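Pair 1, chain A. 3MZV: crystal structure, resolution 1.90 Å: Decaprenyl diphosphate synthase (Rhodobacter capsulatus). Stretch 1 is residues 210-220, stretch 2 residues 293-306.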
# COMPACT_ATOMS: atom_id res chain seq x y z
N ASP A 210 -15.41 -16.98 -0.66
CA ASP A 210 -15.36 -16.60 -2.07
C ASP A 210 -16.77 -16.39 -2.63
O ASP A 210 -17.07 -15.37 -3.19
CB ASP A 210 -14.63 -17.69 -2.88
CG ASP A 210 -14.63 -17.46 -4.38
OD1 ASP A 210 -14.00 -16.49 -4.87
OD2 ASP A 210 -15.26 -18.28 -5.08
N ALA A 211 -17.63 -17.37 -2.44
CA ALA A 211 -19.03 -17.27 -2.90
C ALA A 211 -19.80 -16.11 -2.23
O ALA A 211 -20.58 -15.38 -2.86
CB ALA A 211 -19.77 -18.63 -2.66
N LEU A 212 -19.67 -15.96 -0.93
CA LEU A 212 -20.37 -14.89 -0.24
C LEU A 212 -19.91 -13.54 -0.76
O LEU A 212 -20.72 -12.60 -0.84
CB LEU A 212 -20.17 -14.98 1.28
CG LEU A 212 -20.98 -14.12 2.26
CD1 LEU A 212 -22.36 -14.65 2.40
CD2 LEU A 212 -20.22 -14.11 3.62
N GLY A 213 -18.60 -13.38 -0.98
CA GLY A 213 -18.06 -12.10 -1.43
C GLY A 213 -18.52 -11.76 -2.85
O GLY A 213 -18.89 -10.61 -3.12
N ILE A 214 -18.52 -12.77 -3.72
CA ILE A 214 -19.11 -12.64 -5.03
C ILE A 214 -20.58 -12.19 -4.93
O ILE A 214 -20.92 -11.17 -5.51
CB ILE A 214 -18.97 -13.89 -5.85
CG1 ILE A 214 -17.54 -14.11 -6.23
CG2 ILE A 214 -19.86 -13.76 -7.16
CD1 ILE A 214 -17.24 -15.51 -6.68
N ALA A 215 -21.40 -12.87 -4.14
CA ALA A 215 -22.78 -12.48 -3.92
C ALA A 215 -22.88 -11.07 -3.43
O ALA A 215 -23.70 -10.30 -3.88
CB ALA A 215 -23.52 -13.44 -2.91
N PHE A 216 -21.98 -10.71 -2.52
CA PHE A 216 -22.05 -9.42 -1.90
C PHE A 216 -21.88 -8.29 -2.93
O PHE A 216 -22.62 -7.33 -2.95
CB PHE A 216 -20.91 -9.39 -0.86
CG PHE A 216 -20.85 -8.18 -0.04
CD1 PHE A 216 -21.52 -8.12 1.17
CD2 PHE A 216 -20.02 -7.12 -0.42
CE1 PHE A 216 -21.40 -6.99 1.99
CE2 PHE A 216 -19.90 -5.97 0.40
CZ PHE A 216 -20.58 -5.91 1.59
N GLN A 217 -20.91 -8.44 -3.81
CA GLN A 217 -20.66 -7.44 -4.85
C GLN A 217 -21.78 -7.43 -5.90
O GLN A 217 -22.18 -6.37 -6.33
CB GLN A 217 -19.36 -7.67 -5.56
CG GLN A 217 -19.04 -6.58 -6.54
CD GLN A 217 -18.89 -5.24 -5.88
OE1 GLN A 217 -19.57 -4.25 -6.22
NE2 GLN A 217 -18.02 -5.20 -4.90
N ILE A 218 -22.24 -8.60 -6.33
CA ILE A 218 -23.36 -8.63 -7.27
C ILE A 218 -24.57 -7.92 -6.71
O ILE A 218 -25.23 -7.15 -7.43
CB ILE A 218 -23.73 -10.09 -7.72
CG1 ILE A 218 -22.54 -10.75 -8.41
CG2 ILE A 218 -24.98 -10.02 -8.66
CD1 ILE A 218 -22.69 -12.28 -8.82
N VAL A 219 -24.86 -8.12 -5.43
CA VAL A 219 -25.98 -7.41 -4.78
C VAL A 219 -25.78 -5.87 -4.87
O VAL A 219 -26.65 -5.16 -5.24
CB VAL A 219 -26.21 -7.83 -3.31
CG1 VAL A 219 -27.12 -6.81 -2.54
CG2 VAL A 219 -26.87 -9.20 -3.25
N ASP A 220 -24.60 -5.40 -4.56
CA ASP A 220 -24.33 -3.97 -4.69
C ASP A 220 -24.49 -3.47 -6.13
O ASP A 220 -25.12 -2.41 -6.36
CB ASP A 220 -22.93 -3.70 -4.22
CG ASP A 220 -22.87 -3.54 -2.71
OD1 ASP A 220 -23.94 -3.37 -2.09
OD2 ASP A 220 -21.74 -3.56 -2.19
N ALA A 293 -31.91 -11.33 -14.03
CA ALA A 293 -30.84 -12.27 -14.26
C ALA A 293 -29.69 -12.03 -13.27
O ALA A 293 -29.09 -12.97 -12.78
CB ALA A 293 -30.31 -12.12 -15.76
N THR A 294 -29.41 -10.75 -12.97
CA THR A 294 -28.34 -10.44 -12.01
C THR A 294 -28.77 -10.86 -10.61
O THR A 294 -27.97 -11.37 -9.86
CB THR A 294 -28.00 -8.94 -12.08
OG1 THR A 294 -27.63 -8.62 -13.43
CG2 THR A 294 -26.91 -8.54 -11.07
N ARG A 295 -30.04 -10.66 -10.27
CA ARG A 295 -30.59 -11.14 -9.00
C ARG A 295 -30.35 -12.65 -8.86
O ARG A 295 -29.86 -13.12 -7.83
CB ARG A 295 -32.06 -10.81 -8.89
CG ARG A 295 -32.62 -11.02 -7.51
CD ARG A 295 -34.09 -10.78 -7.51
NE ARG A 295 -34.82 -12.00 -7.86
CZ ARG A 295 -35.08 -13.00 -7.02
NH1 ARG A 295 -35.76 -14.05 -7.46
NH2 ARG A 295 -34.70 -12.97 -5.74
N LEU A 296 -30.72 -13.41 -9.89
CA LEU A 296 -30.45 -14.84 -9.90
C LEU A 296 -28.99 -15.20 -9.71
O LEU A 296 -28.69 -16.16 -9.01
CB LEU A 296 -30.95 -15.51 -11.20
CG LEU A 296 -32.46 -15.55 -11.43
CD1 LEU A 296 -32.75 -16.34 -12.73
CD2 LEU A 296 -33.16 -16.16 -10.29
N ALA A 297 -28.06 -14.47 -10.33
CA ALA A 297 -26.63 -14.76 -10.20
C ALA A 297 -26.24 -14.61 -8.73
O ALA A 297 -25.58 -15.49 -8.15
CB ALA A 297 -25.79 -13.80 -11.07
N ALA A 298 -26.70 -13.53 -8.12
CA ALA A 298 -26.42 -13.28 -6.68
C ALA A 298 -26.96 -14.38 -5.76
O ALA A 298 -26.24 -14.86 -4.89
CB ALA A 298 -26.97 -11.89 -6.27
N ILE A 299 -28.24 -14.75 -5.91
CA ILE A 299 -28.81 -15.74 -5.02
C ILE A 299 -28.21 -17.13 -5.32
O ILE A 299 -28.02 -17.94 -4.40
CB ILE A 299 -30.33 -15.69 -4.95
CG1 ILE A 299 -30.96 -16.18 -6.25
CG2 ILE A 299 -30.83 -14.27 -4.56
CD1 ILE A 299 -32.50 -16.27 -6.20
N GLY A 300 -27.79 -17.36 -6.56
CA GLY A 300 -27.07 -18.58 -6.95
C GLY A 300 -25.74 -18.72 -6.21
O GLY A 300 -25.41 -19.81 -5.70
N TRP A 301 -24.99 -17.61 -6.12
CA TRP A 301 -23.72 -17.63 -5.42
C TRP A 301 -23.96 -17.91 -3.93
O TRP A 301 -23.12 -18.55 -3.31
CB TRP A 301 -22.91 -16.33 -5.70
CG TRP A 301 -22.13 -16.44 -6.99
CD1 TRP A 301 -22.38 -15.83 -8.20
CD2 TRP A 301 -20.98 -17.25 -7.19
NE1 TRP A 301 -21.44 -16.22 -9.13
CE2 TRP A 301 -20.59 -17.11 -8.55
CE3 TRP A 301 -20.27 -18.13 -6.37
CZ2 TRP A 301 -19.47 -17.76 -9.09
CZ3 TRP A 301 -19.18 -18.79 -6.91
CH2 TRP A 301 -18.79 -18.59 -8.25
N THR A 302 -25.07 -17.45 -3.35
CA THR A 302 -25.34 -17.76 -1.93
C THR A 302 -25.65 -19.24 -1.78
O THR A 302 -25.33 -19.84 -0.75
CB THR A 302 -26.44 -16.92 -1.30
OG1 THR A 302 -27.67 -17.23 -1.91
CG2 THR A 302 -26.14 -15.41 -1.37
N ASP A 303 -26.26 -19.87 -2.79
CA ASP A 303 -26.41 -21.33 -2.77
C ASP A 303 -25.07 -22.03 -2.72
O ASP A 303 -24.88 -22.97 -1.95
CB ASP A 303 -27.15 -21.85 -4.00
CG ASP A 303 -27.36 -23.36 -3.95
OD1 ASP A 303 -28.10 -23.82 -3.07
OD2 ASP A 303 -26.83 -24.09 -4.84
N THR A 304 -24.16 -21.62 -3.59
CA THR A 304 -22.84 -22.15 -3.61
C THR A 304 -22.16 -21.94 -2.24
O THR A 304 -21.52 -22.83 -1.77
CB THR A 304 -21.99 -21.54 -4.75
OG1 THR A 304 -22.66 -21.79 -5.99
CG2 THR A 304 -20.61 -22.16 -4.80
N ALA A 305 -22.32 -20.79 -1.63
CA ALA A 305 -21.73 -20.52 -0.32
C ALA A 305 -22.27 -21.46 0.72
O ALA A 305 -21.52 -22.10 1.46
CB ALA A 305 -21.98 -19.07 0.08
N ARG A 306 -23.60 -21.55 0.79
CA ARG A 306 -24.27 -22.45 1.72
C ARG A 306 -23.84 -23.90 1.57
O ARG A 306 -23.57 -24.57 2.58
CB ARG A 306 -25.77 -22.31 1.55
CG ARG A 306 -26.59 -23.27 2.40
CD ARG A 306 -28.10 -22.80 2.51
NE ARG A 306 -28.31 -21.66 1.62
CZ ARG A 306 -28.40 -20.39 1.99
NH1 ARG A 306 -28.56 -19.47 1.05
NH2 ARG A 306 -28.37 -20.04 3.25

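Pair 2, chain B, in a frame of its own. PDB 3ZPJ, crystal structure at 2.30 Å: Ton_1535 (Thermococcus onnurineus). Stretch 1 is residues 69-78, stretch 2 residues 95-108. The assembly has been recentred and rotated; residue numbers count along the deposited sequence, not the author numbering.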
# COMPACT_ATOMS: atom_id res chain seq x y z
N ASP B 69 21.15 25.32 5.06
CA ASP B 69 21.64 23.96 5.28
C ASP B 69 20.98 22.97 4.32
O ASP B 69 19.76 22.81 4.33
CB ASP B 69 21.44 23.49 6.72
CG ASP B 69 21.53 21.97 6.87
OD1 ASP B 69 22.63 21.40 6.67
OD2 ASP B 69 20.51 21.34 7.19
N PRO B 70 21.80 22.29 3.50
CA PRO B 70 21.36 21.45 2.38
C PRO B 70 20.33 20.38 2.76
O PRO B 70 19.39 20.16 2.00
CB PRO B 70 22.66 20.80 1.89
CG PRO B 70 23.72 21.73 2.33
CD PRO B 70 23.26 22.27 3.65
N ALA B 71 20.51 19.74 3.91
CA ALA B 71 19.57 18.71 4.35
C ALA B 71 18.21 19.30 4.65
O ALA B 71 17.18 18.76 4.24
CB ALA B 71 20.10 17.96 5.58
N ASN B 72 18.19 20.42 5.38
CA ASN B 72 16.91 21.02 5.76
C ASN B 72 16.15 21.51 4.54
O ASN B 72 14.94 21.32 4.43
CB ASN B 72 17.11 22.17 6.76
CG ASN B 72 17.51 21.69 8.14
OD1 ASN B 72 17.19 20.58 8.54
ND2 ASN B 72 18.23 22.53 8.88
N LYS B 73 16.89 22.13 3.62
CA LYS B 73 16.33 22.67 2.40
C LYS B 73 15.72 21.57 1.57
O LYS B 73 14.64 21.73 0.99
CB LYS B 73 17.45 23.32 1.59
CG LYS B 73 17.05 24.58 0.84
CD LYS B 73 18.30 25.33 0.32
CE LYS B 73 17.94 26.64 -0.36
NZ LYS B 73 17.69 27.70 0.67
N ALA B 74 16.44 20.46 1.52
CA ALA B 74 16.02 19.30 0.75
C ALA B 74 14.69 18.79 1.29
O ALA B 74 13.78 18.51 0.51
CB ALA B 74 17.08 18.22 0.79
N VAL B 75 14.58 18.70 2.61
CA VAL B 75 13.34 18.21 3.21
C VAL B 75 12.23 19.22 2.96
O VAL B 75 11.12 18.86 2.58
CB VAL B 75 13.48 17.92 4.71
CG1 VAL B 75 12.16 17.39 5.26
CG2 VAL B 75 14.57 16.87 4.95
N ALA B 76 12.54 20.50 3.15
CA ALA B 76 11.53 21.54 2.95
C ALA B 76 10.98 21.53 1.51
O ALA B 76 9.76 21.55 1.30
CB ALA B 76 12.10 22.90 3.31
N TYR B 77 11.90 21.50 0.55
CA TYR B 77 11.53 21.40 -0.86
C TYR B 77 10.69 20.14 -1.13
O TYR B 77 9.77 20.17 -1.96
CB TYR B 77 12.78 21.37 -1.73
CG TYR B 77 13.46 22.70 -1.94
CD1 TYR B 77 12.74 23.89 -1.87
CD2 TYR B 77 14.81 22.77 -2.24
CE1 TYR B 77 13.36 25.11 -2.07
CE2 TYR B 77 15.45 23.99 -2.45
CZ TYR B 77 14.72 25.15 -2.37
OH TYR B 77 15.35 26.36 -2.58
N SER B 78 10.99 19.05 -0.43
CA SER B 78 10.23 17.80 -0.58
C SER B 78 8.81 17.96 -0.08
O SER B 78 7.86 17.52 -0.73
CB SER B 78 10.88 16.66 0.17
OG SER B 78 12.12 16.33 -0.41
N ASP B 95 9.54 20.22 -10.34
CA ASP B 95 10.52 21.29 -10.17
C ASP B 95 11.06 21.24 -8.73
O ASP B 95 12.27 21.21 -8.52
CB ASP B 95 9.90 22.65 -10.48
CG ASP B 95 10.85 23.83 -10.21
OD1 ASP B 95 12.05 23.62 -9.95
OD2 ASP B 95 10.38 24.98 -10.29
N PHE B 96 10.17 21.19 -7.75
CA PHE B 96 10.64 21.15 -6.37
C PHE B 96 11.32 19.86 -5.97
O PHE B 96 12.28 19.88 -5.20
CB PHE B 96 9.56 21.59 -5.38
CG PHE B 96 9.47 23.08 -5.26
CD1 PHE B 96 8.83 23.82 -6.25
CD2 PHE B 96 10.08 23.75 -4.22
CE1 PHE B 96 8.78 25.20 -6.18
CE2 PHE B 96 10.02 25.13 -4.15
CZ PHE B 96 9.37 25.85 -5.12
N PHE B 97 10.86 18.74 -6.51
CA PHE B 97 11.58 17.49 -6.31
C PHE B 97 13.03 17.57 -6.83
O PHE B 97 13.96 17.10 -6.18
CB PHE B 97 10.81 16.32 -6.93
CG PHE B 97 9.67 15.85 -6.07
CD1 PHE B 97 9.89 15.46 -4.75
CD2 PHE B 97 8.37 15.82 -6.56
CE1 PHE B 97 8.85 15.03 -3.94
CE2 PHE B 97 7.32 15.39 -5.76
CZ PHE B 97 7.56 15.00 -4.44
N ASN B 98 13.21 18.20 -7.98
CA ASN B 98 14.54 18.36 -8.54
C ASN B 98 15.40 19.29 -7.72
O ASN B 98 16.62 19.09 -7.63
CB ASN B 98 14.46 18.83 -9.98
CG ASN B 98 14.19 17.70 -10.94
OD1 ASN B 98 14.86 16.66 -10.88
ND2 ASN B 98 13.21 17.87 -11.81
N ARG B 99 14.78 20.29 -7.11
CA ARG B 99 15.50 21.16 -6.21
C ARG B 99 15.95 20.33 -5.01
O ARG B 99 17.10 20.42 -4.58
CB ARG B 99 14.65 22.35 -5.77
CG ARG B 99 14.31 23.32 -6.90
CD ARG B 99 13.76 24.64 -6.34
NE ARG B 99 12.90 25.31 -7.30
CZ ARG B 99 12.49 26.57 -7.18
NH1 ARG B 99 12.87 27.31 -6.14
NH2 ARG B 99 11.69 27.10 -8.11
N ALA B 100 15.04 19.50 -4.49
CA ALA B 100 15.36 18.62 -3.36
C ALA B 100 16.57 17.73 -3.67
O ALA B 100 17.54 17.71 -2.92
CB ALA B 100 14.14 17.78 -2.96
N ILE B 101 16.51 17.02 -4.80
CA ILE B 101 17.63 16.24 -5.31
C ILE B 101 18.95 17.03 -5.34
O ILE B 101 19.98 16.56 -4.86
CB ILE B 101 17.36 15.74 -6.76
CG1 ILE B 101 16.26 14.67 -6.77
CG2 ILE B 101 18.64 15.25 -7.42
CD1 ILE B 101 16.59 13.49 -5.96
N ASP B 102 18.92 18.23 -5.92
CA ASP B 102 20.16 19.02 -6.05
C ASP B 102 20.79 19.32 -4.71
O ASP B 102 22.00 19.22 -4.55
CB ASP B 102 19.91 20.32 -6.78
CG ASP B 102 19.53 20.12 -8.22
OD1 ASP B 102 20.00 19.13 -8.82
OD2 ASP B 102 18.76 20.96 -8.73
N GLU B 103 19.95 19.70 -3.75
CA GLU B 103 20.39 19.99 -2.39
C GLU B 103 20.94 18.76 -1.68
O GLU B 103 21.97 18.83 -1.01
CB GLU B 103 19.26 20.61 -1.58
CG GLU B 103 18.84 21.97 -2.12
CD GLU B 103 19.93 23.01 -1.98
OE1 GLU B 103 20.69 22.92 -0.98
OE2 GLU B 103 20.04 23.90 -2.86
N ALA B 104 20.26 17.62 -1.84
CA ALA B 104 20.77 16.35 -1.34
C ALA B 104 22.20 16.08 -1.82
O ALA B 104 23.07 15.69 -1.04
CB ALA B 104 19.86 15.22 -1.76
N ASN B 105 22.45 16.29 -3.11
CA ASN B 105 23.77 16.03 -3.68
C ASN B 105 24.83 17.01 -3.21
O ASN B 105 25.97 16.95 -3.67
CB ASN B 105 23.71 16.04 -5.22
CG ASN B 105 23.12 14.77 -5.79
OD1 ASN B 105 23.20 13.71 -5.18
ND2 ASN B 105 22.54 14.86 -6.98
N GLU B 106 24.47 17.91 -2.30
CA GLU B 106 25.43 18.87 -1.77
C GLU B 106 25.91 18.42 -0.39
O GLU B 106 26.91 18.91 0.13
CB GLU B 106 24.80 20.27 -1.69
CG GLU B 106 25.69 21.38 -2.23
CD GLU B 106 26.23 21.09 -3.62
OE1 GLU B 106 25.53 20.43 -4.42
OE2 GLU B 106 27.36 21.53 -3.92
N ILE B 107 25.18 17.45 0.17
CA ILE B 107 25.50 16.86 1.46
C ILE B 107 26.78 16.02 1.44
O ILE B 107 27.00 15.22 0.52
CB ILE B 107 24.36 15.97 1.93
CG1 ILE B 107 23.05 16.76 1.90
CG2 ILE B 107 24.65 15.43 3.31
CD1 ILE B 107 21.85 15.96 2.46
N GLU B 108 27.60 16.20 2.47
CA GLU B 108 28.93 15.59 2.53
C GLU B 108 28.90 14.18 3.12
O GLU B 108 29.39 13.23 2.51
CB GLU B 108 29.87 16.48 3.34
CG GLU B 108 31.33 16.25 3.01
CD GLU B 108 31.67 16.59 1.57
OE1 GLU B 108 30.93 17.38 0.95
OE2 GLU B 108 32.68 16.05 1.06

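The sharpest difference between the two pairs lies at one knob position, where Trp A301 of pair 1 falls on Glu B103 of pair 2 with CA atoms 0.1 Å apart. Both side chains point toward the partner helix and enter a hole of four residues at matched positions: Ile A214, Ala A211, Ala A215 and Ile A218 around the tryptophan, Lys B73, Pro B70, Ala B74 and Tyr B77 around the glutamate. In pair 1, Ile A214 CG2 lies 3.4 Å from the centroid of the five-membered ring of Trp A301, almost on the ring normal, which makes a CH-pi contact, while Ala A211 CB meets the ring edge, 3.8 Å from Trp A301 CE3. In pair 2 the glutamate packs through its aliphatic part, with Glu B103 CB 4.0 Å from Ala B74 CB and Glu B103 CG 4.0 Å from Tyr B77 CE2, at the edge of the tyrosine ring. Its OE1 is 3.6 Å from Lys B73 CD, on the lysine's methylene chain.

The framework is the same. Two antiparallel helices cross at 164° in pair 1 and 165° in pair 2, their axes approaching to 7.8 and 8.0 Å, and 14 central residues superpose with an RMSD of 0.3 Å. At the matched alanines the backbones come close: the CA atoms of Ala A215 and Ala A298 are 4.6 Å apart, those of Ala B74 and Ala B100 4.2 Å.

The opposing knob reverses the distribution of bulk. Ile A218 matches Tyr B77. The isoleucine fits among Thr A294, Ala A297 and Ala A298 with Trp A301 as its one large neighbor, Ile A218 CG2 lying 3.4 Å from Thr A294 CG2 and 3.6 Å from Ala A298 CB, and its CD1 reaches Trp A301 CD1 at 3.6 Å. The tyrosine meets larger side chains at two of these positions: Phe B96, matching Thr A294, forms an oblique aromatic pair with it, and Arg B99, matching Ala A297, places CB over one ring face, 3.6 Å from Tyr B77 CD2. Thus the large aromatic knob belongs to stretch 2 in pair 1 and to stretch 1 in pair 2.

Near the start of stretch 1, Ala A211 CB and Ala A305 CB touch at 3.5 Å. Their counterparts are larger, and Pro B70 CB lies 4.1 Å from Ile B107 CG1; here the second helix of pair 2 has ended, and a type I turn from Ala B104 to Ile B107 carries the isoleucine. Neither interface contains a hydrogen bond between its stretches, so both rest on packing.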